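Local coordinates for RagA protein (Porphyromonas gingivalis, PDB 6SLN) that probably takes up nutrients across the outer membrane as a TonB-dependent receptor, with a plug domain seated inside a transmembrane beta-barrel, at residues Arg352-Ser357 with Gly366-Gly371; Asn443-Ala448 with Gly463-Asn468; Tyr160-Met165 with Ile206-Gly211. One frame throughout, in Å; residues are numbered along the deposited sequence.

Overall arrangement
The model begins at residue 95, in the plug, and contact 3 closes a loop there: 40 residues lie between 160-165 and 206-211 before the two strands meet in parallel. The barrel follows. Contact 1 joins the arms of the hairpin formed by strands 345-360 and 363-377, with eight residues between its segments, and contact 2 does the same for strands 435-450 and 456-475, with fourteen. The three run in series, none nested in or crossing another. Strands 363-377 and 435-450 are neighbours, so contacts 1 and 2 share one stretch of wall, their centres 10 Å apart. Contact 3 touches both from the plug side, through Thr-208 to Lys-210 and through Met-165.

Contact 1. Residues Arg352-Ser357 with Gly366-Gly371. With C8E ((hydroxyethyloxy)tri(ethyloxy)octane), chain J.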
ATOM      1  N   ARG A 352      -0.856  25.553  15.873  1.00 46.25           N
ATOM      2  CA  ARG A 352      -1.480  25.278  17.153  1.00 39.67           C
ATOM      3  C   ARG A 352      -2.531  26.335  17.437  1.00 46.59           C
ATOM      4  O   ARG A 352      -2.276  27.532  17.275  1.00 46.90           O
ATOM      5  CB  ARG A 352      -0.455  25.254  18.290  1.00 37.38           C
ATOM      6  CG  ARG A 352      -1.077  25.627  19.650  1.00 42.63           C
ATOM      7  CD  ARG A 352      -0.092  25.528  20.795  1.00 46.23           C
ATOM      8  NE  ARG A 352       0.513  24.203  20.863  1.00 47.40           N
ATOM      9  CZ  ARG A 352      -0.133  23.110  21.255  1.00 46.02           C
ATOM     10  NH1 ARG A 352      -1.409  23.193  21.632  1.00 49.42           N
ATOM     11  NH2 ARG A 352       0.497  21.937  21.277  1.00 40.28           N
ATOM     12  N   LEU A 353      -3.704  25.891  17.874  1.00 51.62           N
ATOM     13  CA  LEU A 353      -4.728  26.780  18.410  1.00 53.58           C
ATOM     14  C   LEU A 353      -5.089  26.270  19.799  1.00 51.17           C
ATOM     15  O   LEU A 353      -5.621  25.163  19.939  1.00 46.83           O
ATOM     16  CB  LEU A 353      -5.961  26.841  17.504  1.00 43.63           C
ATOM     17  CG  LEU A 353      -7.023  27.788  18.057  1.00 41.40           C
ATOM     18  CD1 LEU A 353      -6.421  29.168  18.292  1.00 38.85           C
ATOM     19  CD2 LEU A 353      -8.244  27.882  17.154  1.00 40.40           C
ATOM     20  N   ASN A 354      -4.769  27.060  20.818  1.00 50.22           N
ATOM     21  CA  ASN A 354      -5.151  26.780  22.193  1.00 52.52           C
ATOM     22  C   ASN A 354      -6.296  27.705  22.575  1.00 58.58           C
ATOM     23  O   ASN A 354      -6.250  28.907  22.305  1.00 61.10           O
ATOM     24  CB  ASN A 354      -3.974  26.991  23.144  1.00 54.85           C
ATOM     25  CG  ASN A 354      -3.080  25.772  23.267  1.00 52.10           C
ATOM     26  OD1 ASN A 354      -3.204  24.802  22.517  1.00 51.37           O
ATOM     27  ND2 ASN A 354      -2.159  25.828  24.211  1.00 51.65           N
ATOM     28  N   PHE A 355      -7.313  27.143  23.218  1.00 58.62           N
ATOM     29  CA  PHE A 355      -8.555  27.857  23.470  1.00 53.93           C
ATOM     30  C   PHE A 355      -9.093  27.458  24.835  1.00 53.11           C
ATOM     31  O   PHE A 355      -8.901  26.323  25.281  1.00 52.45           O
ATOM     32  CB  PHE A 355      -9.553  27.540  22.362  1.00 53.89           C
ATOM     33  CG  PHE A 355     -10.971  27.747  22.735  1.00 64.70           C
ATOM     34  CD1 PHE A 355     -11.463  29.024  22.955  1.00 76.77           C
ATOM     35  CD2 PHE A 355     -11.836  26.666  22.822  1.00 69.14           C
ATOM     36  CE1 PHE A 355     -12.790  29.222  23.285  1.00 82.88           C
ATOM     37  CE2 PHE A 355     -13.163  26.851  23.151  1.00 75.36           C
ATOM     38  CZ  PHE A 355     -13.642  28.130  23.384  1.00 81.32           C
ATOM     39  N   GLU A 356      -9.746  28.403  25.505  1.00 56.74           N
ATOM     40  CA  GLU A 356     -10.292  28.189  26.842  1.00 61.18           C
ATOM     41  C   GLU A 356     -11.334  29.267  27.101  1.00 62.79           C
ATOM     42  O   GLU A 356     -11.116  30.431  26.761  1.00 64.51           O
ATOM     43  CB  GLU A 356      -9.194  28.243  27.912  1.00 67.82           C
ATOM     44  CG  GLU A 356      -9.616  27.749  29.289  1.00 83.50           C
ATOM     45  CD  GLU A 356      -8.454  27.159  30.095  1.00 97.39           C
ATOM     46  OE1 GLU A 356      -7.455  26.712  29.480  1.00 99.71           O
ATOM     47  OE2 GLU A 356      -8.546  27.139  31.347  1.00100.71           O
ATOM     48  N   SER A 357     -12.457  28.883  27.697  1.00 62.45           N
ATOM     49  CA  SER A 357     -13.516  29.861  27.914  1.00 61.96           C
ATOM     50  C   SER A 357     -14.397  29.447  29.076  1.00 65.33           C
ATOM     51  O   SER A 357     -14.709  28.263  29.234  1.00 67.30           O
ATOM     52  CB  SER A 357     -14.390  30.043  26.669  1.00 59.32           C
ATOM     53  OG  SER A 357     -15.447  30.947  26.949  1.00 58.84           O
ATOM     54  N   GLY A 366     -12.541  24.079  26.774  1.00 51.71           N
ATOM     55  CA  GLY A 366     -11.301  24.424  26.092  1.00 49.81           C
ATOM     56  C   GLY A 366     -10.836  23.331  25.150  1.00 48.72           C
ATOM     57  O   GLY A 366     -11.281  22.183  25.214  1.00 44.98           O
ATOM     58  N   ALA A 367      -9.935  23.715  24.249  1.00 48.64           N
ATOM     59  CA  ALA A 367      -9.292  22.770  23.342  1.00 53.82           C
ATOM     60  C   ALA A 367      -7.830  23.164  23.146  1.00 58.65           C
ATOM     61  O   ALA A 367      -7.477  24.352  23.157  1.00 53.93           O
ATOM     62  CB  ALA A 367     -10.011  22.690  21.985  1.00 47.82           C
ATOM     63  N   ASN A 368      -6.973  22.157  22.980  1.00 59.86           N
ATOM     64  CA  ASN A 368      -5.549  22.433  22.835  1.00 63.52           C
ATOM     65  C   ASN A 368      -5.052  21.840  21.528  1.00 61.93           C
ATOM     66  O   ASN A 368      -4.170  20.972  21.518  1.00 66.10           O
ATOM     67  CB  ASN A 368      -4.752  21.886  24.028  1.00 62.00           C
ATOM     68  CG  ASN A 368      -5.068  22.612  25.342  1.00 73.11           C
ATOM     69  OD1 ASN A 368      -4.676  23.762  25.545  1.00 77.80           O
ATOM     70  ND2 ASN A 368      -5.782  21.934  26.237  1.00 74.96           N
ATOM     71  N   LEU A 369      -5.594  22.326  20.418  1.00 53.02           N
ATOM     72  CA  LEU A 369      -5.376  21.700  19.120  1.00 48.34           C
ATOM     73  C   LEU A 369      -3.980  21.952  18.555  1.00 46.42           C
ATOM     74  O   LEU A 369      -3.420  23.043  18.690  1.00 51.08           O
ATOM     75  CB  LEU A 369      -6.422  22.196  18.134  1.00 36.19           C
ATOM     76  CG  LEU A 369      -7.811  22.068  18.732  1.00 43.70           C
ATOM     77  CD1 LEU A 369      -8.853  22.949  18.016  1.00 41.73           C
ATOM     78  CD2 LEU A 369      -8.179  20.604  18.743  1.00 53.49           C
ATOM     79  N   SER A 370      -3.424  20.935  17.903  1.00 41.57           N
ATOM     80  CA  SER A 370      -2.108  21.040  17.288  1.00 42.80           C
ATOM     81  C   SER A 370      -2.047  20.150  16.055  1.00 41.21           C
ATOM     82  O   SER A 370      -2.764  19.155  15.943  1.00 39.09           O
ATOM     83  CB  SER A 370      -0.989  20.661  18.269  1.00 48.28           C
ATOM     84  OG  SER A 370      -1.082  19.300  18.650  1.00 52.87           O
ATOM     85  N   GLY A 371      -1.164  20.511  15.132  1.00 45.57           N
ATOM     86  CA  GLY A 371      -0.993  19.713  13.933  1.00 35.27           C
ATOM     87  C   GLY A 371       0.298  20.081  13.242  1.00 38.70           C
ATOM     88  O   GLY A 371       0.930  21.097  13.545  1.00 36.44           O
TER
HETATM   89  C1  C8E J1104      -3.931  30.362  13.367  1.00 45.52           C
HETATM   90  C2  C8E J1104      -3.759  28.943  12.819  1.00 47.97           C
HETATM   91  C3  C8E J1104      -4.069  27.813  13.826  1.00 42.53           C
HETATM   92  C4  C8E J1104      -3.808  26.424  13.209  1.00 35.70           C
HETATM   93  C5  C8E J1104      -3.982  25.248  14.173  1.00 41.19           C
HETATM   94  C6  C8E J1104      -4.222  23.911  13.460  1.00 46.63           C
HETATM   95  C7  C8E J1104      -4.143  22.733  14.435  1.00 48.55           C
HETATM   96  C8  C8E J1104      -4.333  21.367  13.766  1.00 57.17           C
HETATM   97  O9  C8E J1104      -5.623  20.848  14.046  1.00 66.59           O
HETATM   98  C10 C8E J1104      -5.993  19.725  13.255  1.00 65.10           C
HETATM   99  C11 C8E J1104      -7.326  19.965  12.535  1.00 65.93           C
HETATM  100  O12 C8E J1104      -8.455  19.393  13.168  1.00 64.67           O
HETATM  101  C13 C8E J1104      -9.509  20.331  13.355  1.00 63.84           C
HETATM  102  C14 C8E J1104     -10.630  19.796  14.260  1.00 66.08           C
HETATM  103  O15 C8E J1104     -11.028  20.744  15.235  1.00 65.77           O
HETATM  104  C16 C8E J1104     -11.447  20.196  16.477  1.00 61.29           C
HETATM  105  C17 C8E J1104     -12.647  20.975  17.026  1.00 62.12           C
HETATM  106  O18 C8E J1104     -13.163  20.411  18.222  1.00 61.35           O
HETATM  107  C19 C8E J1104     -13.043  21.228  19.374  1.00 61.96           C
HETATM  108  C20 C8E J1104     -14.329  21.225  20.211  1.00 60.66           C
HETATM  109  O21 C8E J1104     -14.046  21.256  21.605  1.00 59.75           O
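CG of Arg-352 stands anti to the backbone N (chi1 153°), the chain runs forward beside its own strand, and a bend at chi3 (-55°) swings the guanidinium across toward the partner strand. Asn-354, its CG beside the backbone N, holds OD1 out to meet it. NH1 of Arg-352 donates to OD1 of Asn-354 over 2.6 Å, near the guanidinium plane and on a carbonyl lone pair, so this bond helps fix how the flat group is turned. Across the hairpin, CB of Ser-370 lies over one guanidinium face, 3.6 Å from NH2 of Arg-352. The amides of Asn-354 and Asn-368 cross with planes 82° apart, CG of the first 3.4 Å from OD1 of the second.

Antiparallel backbone pairing carries the rest. Phe-355 N reaches Ala-367 O at 2.8 Å, nearly along the C=O axis, and Ala-367 N returns to Phe-355 O at 3.0 Å; Leu-353 and Leu-369 pair likewise, one of their two bonds weak. On their apolar face the detergent tail runs past, C5 3.6 Å from N of Arg-352.

This hairpin is barrel wall, flanked by strands 325-337 and 435-450. Its polar face meets the plug, where ND2 of Asn-354 bonds Thr-208 and Lys-209, and OD1 of Asn-368 takes Lys-210; its apolar face packs on Leu-353, Leu-369 and Tyr-327 of the second subunit.

Contact 2. Residues Asn443-Ala448 with Gly463-Asn468; sequences NVNGFA and GVDITN
Two backbone hydrogen bonds join the two segments, both within the pair Val-444 and Val-464. Val-444 N points at Val-464 O over 2.9 Å, fairly straight at 159° and in the carbonyl plane. The return bond, Val-464 N to Val-444 O, is longer at 3.2 Å, and its donor sits above the carbonyl plane. Each oxygen also receives a CA-H: Gly-463 CA comes within 3.0 Å of Val-444 O, and Asn-443 CA within 3.6 Å of Val-464 O. The segments are staggered, so the antiparallel register covers Asn-443 to Asn-445 against Asp-465 to Gly-463, and beyond that each segment runs past the end of the other, while the hairpin goes on pairing, Gly-446 with Ala-462 and Ala-448 with Ala-460.

Apolar contact belongs to the valines. CG1 of Val-464 approaches CB of Val-444 at 4.3 Å, on the outer side of the wall, where one detergent molecule touches Val-444 and another Ile-466, which also packs on His-440 of the second subunit.

Polar side chains occupy the other face. Asn-443 and Asp-465 each place CG beside the backbone N, and from there amide and carboxylate cross obliquely, their planes 57° apart, with OD1 of Asp-465 3.3 Å from CB of Asn-443. Asn-445 stays looser: its ND2 is 4.1 Å from OD1 of Asp-465, and the residue is poorly ordered. Met-165 and Val-171 of the plug pack over this face. Further along the first strand, Ala-448 helps line the pocket of the bound phospholipid.

The chemistry is that of a barrel wall divided in two: branched apolar side chains toward detergent, amides and an acid toward the plug. Burying the Asp-465 carboxylate among amides and plug side chains could raise its proton affinity.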
ATOM      1  N   ASN A 443      -3.697  16.482  16.463  1.00 42.86           N
ATOM      2  CA  ASN A 443      -3.873  16.180  17.875  1.00 35.33           C
ATOM      3  C   ASN A 443      -5.051  17.013  18.344  1.00 39.95           C
ATOM      4  O   ASN A 443      -4.972  18.246  18.366  1.00 37.03           O
ATOM      5  CB  ASN A 443      -2.596  16.493  18.664  1.00 35.53           C
ATOM      6  CG  ASN A 443      -1.334  15.931  17.999  1.00 41.90           C
ATOM      7  OD1 ASN A 443      -1.175  14.708  17.845  1.00 40.61           O
ATOM      8  ND2 ASN A 443      -0.426  16.821  17.619  1.00 40.39           N
ATOM      9  N   VAL A 444      -6.154  16.356  18.683  1.00 48.10           N
ATOM     10  CA  VAL A 444      -7.447  17.027  18.823  1.00 45.46           C
ATOM     11  C   VAL A 444      -7.952  16.767  20.238  1.00 53.70           C
ATOM     12  O   VAL A 444      -8.536  15.715  20.510  1.00 44.70           O
ATOM     13  CB  VAL A 444      -8.445  16.543  17.765  1.00 45.09           C
ATOM     14  CG1 VAL A 444      -9.705  17.361  17.794  1.00 45.11           C
ATOM     15  CG2 VAL A 444      -7.839  16.649  16.389  1.00 46.19           C
ATOM     16  N   ASN A 445      -7.734  17.720  21.142  1.00 63.74           N
ATOM     17  CA  ASN A 445      -8.056  17.580  22.554  1.00 64.93           C
ATOM     18  C   ASN A 445      -9.182  18.534  22.901  1.00 66.79           C
ATOM     19  O   ASN A 445      -9.130  19.709  22.537  1.00 72.40           O
ATOM     20  CB  ASN A 445      -6.843  17.899  23.424  1.00 81.84           C
ATOM     21  CG  ASN A 445      -5.537  17.577  22.729  1.00104.22           C
ATOM     22  OD1 ASN A 445      -4.923  18.456  22.143  1.00113.28           O
ATOM     23  ND2 ASN A 445      -5.097  16.318  22.803  1.00107.64           N
ATOM     24  N   GLY A 446     -10.184  18.026  23.604  1.00 61.76           N
ATOM     25  CA  GLY A 446     -11.221  18.872  24.157  1.00 53.80           C
ATOM     26  C   GLY A 446     -11.500  18.474  25.591  1.00 58.56           C
ATOM     27  O   GLY A 446     -11.368  17.310  25.970  1.00 64.41           O
ATOM     28  N   PHE A 447     -11.889  19.466  26.390  1.00 53.80           N
ATOM     29  CA  PHE A 447     -12.243  19.216  27.780  1.00 58.87           C
ATOM     30  C   PHE A 447     -13.435  20.074  28.187  1.00 61.29           C
ATOM     31  O   PHE A 447     -13.601  21.205  27.718  1.00 65.38           O
ATOM     32  CB  PHE A 447     -11.060  19.466  28.744  1.00 51.82           C
ATOM     33  CG  PHE A 447     -10.813  20.917  29.049  1.00 54.25           C
ATOM     34  CD1 PHE A 447     -11.522  21.570  30.050  1.00 50.65           C
ATOM     35  CD2 PHE A 447      -9.856  21.635  28.329  1.00 58.17           C
ATOM     36  CE1 PHE A 447     -11.298  22.920  30.312  1.00 54.80           C
ATOM     37  CE2 PHE A 447      -9.622  22.975  28.594  1.00 53.22           C
ATOM     38  CZ  PHE A 447     -10.341  23.618  29.587  1.00 53.77           C
ATOM     39  N   ALA A 448     -14.251  19.521  29.081  1.00 51.29           N
ATOM     40  CA  ALA A 448     -15.345  20.232  29.728  1.00 52.51           C
ATOM     41  C   ALA A 448     -15.109  20.241  31.229  1.00 57.23           C
ATOM     42  O   ALA A 448     -14.688  19.233  31.805  1.00 62.69           O
ATOM     43  CB  ALA A 448     -16.695  19.573  29.430  1.00 49.54           C
ATOM     44  N   GLY A 463      -9.242  13.210  23.724  1.00 36.67           N
ATOM     45  CA  GLY A 463      -8.372  13.586  22.633  1.00 37.58           C
ATOM     46  C   GLY A 463      -8.025  12.389  21.784  1.00 42.51           C
ATOM     47  O   GLY A 463      -8.042  11.245  22.251  1.00 42.97           O
ATOM     48  N   VAL A 464      -7.711  12.655  20.523  1.00 40.26           N
ATOM     49  CA  VAL A 464      -7.167  11.645  19.632  1.00 37.06           C
ATOM     50  C   VAL A 464      -6.000  12.284  18.899  1.00 42.63           C
ATOM     51  O   VAL A 464      -6.091  13.434  18.456  1.00 50.57           O
ATOM     52  CB  VAL A 464      -8.230  11.093  18.660  1.00 36.62           C
ATOM     53  CG1 VAL A 464      -8.905  12.222  17.864  1.00 33.13           C
ATOM     54  CG2 VAL A 464      -7.630  10.048  17.733  1.00 38.51           C
ATOM     55  N   ASP A 465      -4.885  11.576  18.852  1.00 36.93           N
ATOM     56  CA  ASP A 465      -3.713  11.983  18.101  1.00 29.96           C
ATOM     57  C   ASP A 465      -3.632  11.076  16.890  1.00 39.77           C
ATOM     58  O   ASP A 465      -3.605   9.847  17.032  1.00 41.56           O
ATOM     59  CB  ASP A 465      -2.443  11.868  18.944  1.00 37.39           C
ATOM     60  CG  ASP A 465      -2.331  12.974  19.958  1.00 45.39           C
ATOM     61  OD1 ASP A 465      -3.334  13.688  20.163  1.00 52.76           O
ATOM     62  OD2 ASP A 465      -1.252  13.134  20.547  1.00 48.07           O
ATOM     63  N   ILE A 466      -3.597  11.668  15.705  1.00 39.56           N
ATOM     64  CA  ILE A 466      -3.628  10.902  14.471  1.00 43.31           C
ATOM     65  C   ILE A 466      -2.351  11.180  13.694  1.00 41.36           C
ATOM     66  O   ILE A 466      -1.951  12.339  13.527  1.00 47.13           O
ATOM     67  CB  ILE A 466      -4.884  11.223  13.641  1.00 45.81           C
ATOM     68  CG1 ILE A 466      -6.135  10.944  14.475  1.00 48.14           C
ATOM     69  CG2 ILE A 466      -4.913  10.400  12.360  1.00 38.34           C
ATOM     70  CD1 ILE A 466      -7.439  11.148  13.705  1.00 48.97           C
ATOM     71  N   THR A 467      -1.702  10.117  13.250  1.00 28.04           N
ATOM     72  CA  THR A 467      -0.549  10.218  12.377  1.00 28.11           C
ATOM     73  C   THR A 467      -0.861   9.434  11.117  1.00 34.06           C
ATOM     74  O   THR A 467      -1.243   8.257  11.197  1.00 38.90           O
ATOM     75  CB  THR A 467       0.730   9.666  13.033  1.00 31.40           C
ATOM     76  OG1 THR A 467       0.868  10.171  14.371  1.00 34.25           O
ATOM     77  CG2 THR A 467       1.941  10.051  12.207  1.00 27.48           C
ATOM     78  N   ASN A 468      -0.724  10.092   9.964  1.00 36.97           N
ATOM     79  CA  ASN A 468      -0.739   9.429   8.664  1.00 39.12           C
ATOM     80  C   ASN A 468       0.524   9.827   7.921  1.00 39.61           C
ATOM     81  O   ASN A 468       0.774  11.021   7.699  1.00 27.65           O
ATOM     82  CB  ASN A 468      -1.961   9.805   7.828  1.00 36.90           C
ATOM     83  CG  ASN A 468      -3.221   9.152   8.310  1.00 34.50           C
ATOM     84  OD1 ASN A 468      -3.407   7.941   8.156  1.00 36.48           O
ATOM     85  ND2 ASN A 468      -4.112   9.956   8.889  1.00 29.32           N
TER

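Contact 3. Residues Tyr160-Met165 with Ile206-Gly211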
ATOM      1  N   TYR A 160       5.264  10.567  28.827  1.00 52.09           N
ATOM      2  CA  TYR A 160       5.301  11.935  28.319  1.00 56.16           C
ATOM      3  C   TYR A 160       3.883  12.443  28.106  1.00 57.21           C
ATOM      4  O   TYR A 160       3.075  11.788  27.433  1.00 54.09           O
ATOM      5  CB  TYR A 160       6.076  12.042  27.007  1.00 49.62           C
ATOM      6  CG  TYR A 160       7.547  11.798  27.111  1.00 48.08           C
ATOM      7  CD1 TYR A 160       8.401  12.765  27.620  1.00 53.73           C
ATOM      8  CD2 TYR A 160       8.090  10.605  26.679  1.00 49.79           C
ATOM      9  CE1 TYR A 160       9.768  12.541  27.709  1.00 50.61           C
ATOM     10  CE2 TYR A 160       9.450  10.368  26.753  1.00 57.24           C
ATOM     11  CZ  TYR A 160      10.286  11.337  27.267  1.00 56.47           C
ATOM     12  OH  TYR A 160      11.633  11.079  27.347  1.00 56.49           O
ATOM     13  N   ILE A 161       3.602  13.629  28.642  1.00 51.48           N
ATOM     14  CA  ILE A 161       2.243  14.132  28.776  1.00 51.66           C
ATOM     15  C   ILE A 161       2.209  15.607  28.384  1.00 58.23           C
ATOM     16  O   ILE A 161       2.850  16.441  29.035  1.00 61.78           O
ATOM     17  CB  ILE A 161       1.730  13.921  30.212  1.00 48.12           C
ATOM     18  CG1 ILE A 161       1.804  12.429  30.532  1.00 53.48           C
ATOM     19  CG2 ILE A 161       0.314  14.416  30.366  1.00 47.01           C
ATOM     20  CD1 ILE A 161       1.332  12.054  31.881  1.00 58.81           C
ATOM     21  N   VAL A 162       1.462  15.928  27.323  1.00 57.47           N
ATOM     22  CA  VAL A 162       1.272  17.298  26.840  1.00 48.89           C
ATOM     23  C   VAL A 162      -0.149  17.729  27.177  1.00 44.80           C
ATOM     24  O   VAL A 162      -1.119  17.165  26.655  1.00 42.56           O
ATOM     25  CB  VAL A 162       1.521  17.419  25.327  1.00 47.64           C
ATOM     26  CG1 VAL A 162       1.517  18.874  24.902  1.00 45.11           C
ATOM     27  CG2 VAL A 162       2.824  16.741  24.930  1.00 46.04           C
ATOM     28  N   ASP A 163      -0.271  18.709  28.068  1.00 48.06           N
ATOM     29  CA  ASP A 163      -1.562  19.284  28.448  1.00 47.45           C
ATOM     30  C   ASP A 163      -2.597  18.221  28.789  1.00 50.15           C
ATOM     31  O   ASP A 163      -3.798  18.442  28.655  1.00 53.53           O
ATOM     32  CB  ASP A 163      -2.089  20.205  27.359  1.00 38.98           C
ATOM     33  CG  ASP A 163      -1.381  21.537  27.347  1.00 52.56           C
ATOM     34  OD1 ASP A 163      -1.238  22.170  28.421  1.00 57.72           O
ATOM     35  OD2 ASP A 163      -0.960  21.952  26.253  1.00 59.56           O
ATOM     36  N   GLY A 164      -2.139  17.056  29.223  1.00 47.47           N
ATOM     37  CA  GLY A 164      -3.011  16.018  29.715  1.00 36.57           C
ATOM     38  C   GLY A 164      -3.092  14.791  28.847  1.00 46.63           C
ATOM     39  O   GLY A 164      -3.778  13.837  29.234  1.00 55.49           O
ATOM     40  N   MET A 165      -2.436  14.760  27.691  1.00 46.69           N
ATOM     41  CA  MET A 165      -2.509  13.580  26.843  1.00 47.38           C
ATOM     42  C   MET A 165      -1.159  12.899  26.700  1.00 49.82           C
ATOM     43  O   MET A 165      -0.169  13.532  26.308  1.00 51.77           O
ATOM     44  CB  MET A 165      -3.066  13.904  25.464  1.00 53.03           C
ATOM     45  CG  MET A 165      -4.511  13.498  25.372  1.00 62.35           C
ATOM     46  SD  MET A 165      -4.964  13.180  23.696  1.00 56.29           S
ATOM     47  CE  MET A 165      -3.966  11.772  23.347  1.00 31.91           C
ATOM     48  N   ILE A 206       4.457  18.399  29.888  1.00 52.32           N
ATOM     49  CA  ILE A 206       4.666  19.607  29.096  1.00 54.92           C
ATOM     50  C   ILE A 206       3.355  20.381  29.064  1.00 55.03           C
ATOM     51  O   ILE A 206       2.322  19.847  28.649  1.00 47.27           O
ATOM     52  CB  ILE A 206       5.138  19.274  27.671  1.00 50.69           C
ATOM     53  CG1 ILE A 206       6.450  18.484  27.709  1.00 48.65           C
ATOM     54  CG2 ILE A 206       5.286  20.549  26.850  1.00 54.46           C
ATOM     55  CD1 ILE A 206       6.912  17.991  26.352  1.00 37.71           C
ATOM     56  N   GLN A 207       3.375  21.637  29.499  1.00 58.90           N
ATOM     57  CA  GLN A 207       2.181  22.469  29.451  1.00 61.98           C
ATOM     58  C   GLN A 207       2.389  23.607  28.466  1.00 59.54           C
ATOM     59  O   GLN A 207       3.280  24.442  28.656  1.00 60.58           O
ATOM     60  CB  GLN A 207       1.815  23.022  30.824  1.00 66.36           C
ATOM     61  CG  GLN A 207       0.446  23.645  30.803  1.00 80.20           C
ATOM     62  CD  GLN A 207       0.069  24.248  32.124  1.00 92.23           C
ATOM     63  OE1 GLN A 207       0.833  24.179  33.090  1.00 92.68           O
ATOM     64  NE2 GLN A 207      -1.118  24.851  32.182  1.00 98.12           N
ATOM     65  N   THR A 208       1.540  23.653  27.446  1.00 52.88           N
ATOM     66  CA  THR A 208       1.610  24.669  26.413  1.00 52.30           C
ATOM     67  C   THR A 208       0.993  25.986  26.901  1.00 53.74           C
ATOM     68  O   THR A 208       0.382  26.065  27.968  1.00 56.31           O
ATOM     69  CB  THR A 208       0.923  24.171  25.136  1.00 50.74           C
ATOM     70  OG1 THR A 208      -0.489  24.041  25.356  1.00 49.66           O
ATOM     71  CG2 THR A 208       1.485  22.808  24.703  1.00 40.04           C
ATOM     72  N   LYS A 209       1.161  27.035  26.101  1.00 58.33           N
ATOM     73  CA  LYS A 209       0.833  28.382  26.547  1.00 63.69           C
ATOM     74  C   LYS A 209      -0.641  28.706  26.339  1.00 72.92           C
ATOM     75  O   LYS A 209      -1.271  28.271  25.371  1.00 73.88           O
ATOM     76  CB  LYS A 209       1.681  29.414  25.806  1.00 63.85           C
ATOM     77  CG  LYS A 209       3.129  29.465  26.247  1.00 66.10           C
ATOM     78  CD  LYS A 209       4.020  30.127  25.198  1.00 63.10           C
ATOM     79  CE  LYS A 209       5.373  30.529  25.796  1.00 61.63           C
ATOM     80  NZ  LYS A 209       6.459  30.693  24.778  1.00 54.44           N
ATOM     81  N   LYS A 210      -1.184  29.491  27.267  1.00 76.23           N
ATOM     82  CA  LYS A 210      -2.512  30.076  27.166  1.00 78.71           C
ATOM     83  C   LYS A 210      -2.370  31.591  27.105  1.00 74.73           C
ATOM     84  O   LYS A 210      -1.368  32.159  27.544  1.00 84.50           O
ATOM     85  CB  LYS A 210      -3.402  29.683  28.358  1.00 81.81           C
ATOM     86  CG  LYS A 210      -3.165  28.282  28.900  1.00 88.11           C
ATOM     87  CD  LYS A 210      -3.425  27.196  27.854  1.00 90.13           C
ATOM     88  CE  LYS A 210      -3.423  25.801  28.482  1.00 90.03           C
ATOM     89  NZ  LYS A 210      -2.890  24.800  27.518  1.00 86.57           N
ATOM     90  N   GLY A 211      -3.392  32.256  26.576  1.00 61.92           N
ATOM     91  CA  GLY A 211      -3.334  33.702  26.448  1.00 62.00           C
ATOM     92  C   GLY A 211      -3.591  34.424  27.762  1.00 68.69           C
ATOM     93  O   GLY A 211      -4.609  34.198  28.426  1.00 67.00           O
TER
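The carboxylate of Asp-163, in the five-stranded mixed sheet of the plug domain, is met on both faces and at an edge. Over one face comes NZ of Lys-210, tip to tip in a salt bridge with OD1 of Asp-163 at 3.2 Å, 60° out of the plane. From the other side of the plane Thr-208 N donates to OD2 of Asp-163 at 3.3 Å, with a weak second bond to OD1. At the edge, OG1 of Thr-208 donates to the syn lone pair of OD2, modelled very short at 2.3 Å. The Gln-207 amide stands nearly perpendicular to the carboxylate, 86° between planes, and its chain passes beside OD1 through CG.

This cluster lies at the C-terminal end of the parallel pair 159-162 and 203-208. Ile-206 sits astride the partner strand: its N donates to Ile-161 O at 2.7 Å, and its O accepts from Asp-163 N at 2.9 Å, both nearly along the C=O axis. Right there the first strand reverses in a type I' turn from Val-162 to Met-165, with Asp-163 and Gly-164 at positive phi, so the acid projects from the turn toward the neighbouring strand's exit.

With the ammonium and two Thr-208 donors around it, Asp-163 is probably held ionised. NZ of Lys-210 has its strongest polar partner in Asn-368 of the barrel, so the acid is linked through it to the wall. Beneath the polar cluster, CG1 of Val-162, anti to its backbone N, crosses CG2 of Thr-208 at 3.9 Å.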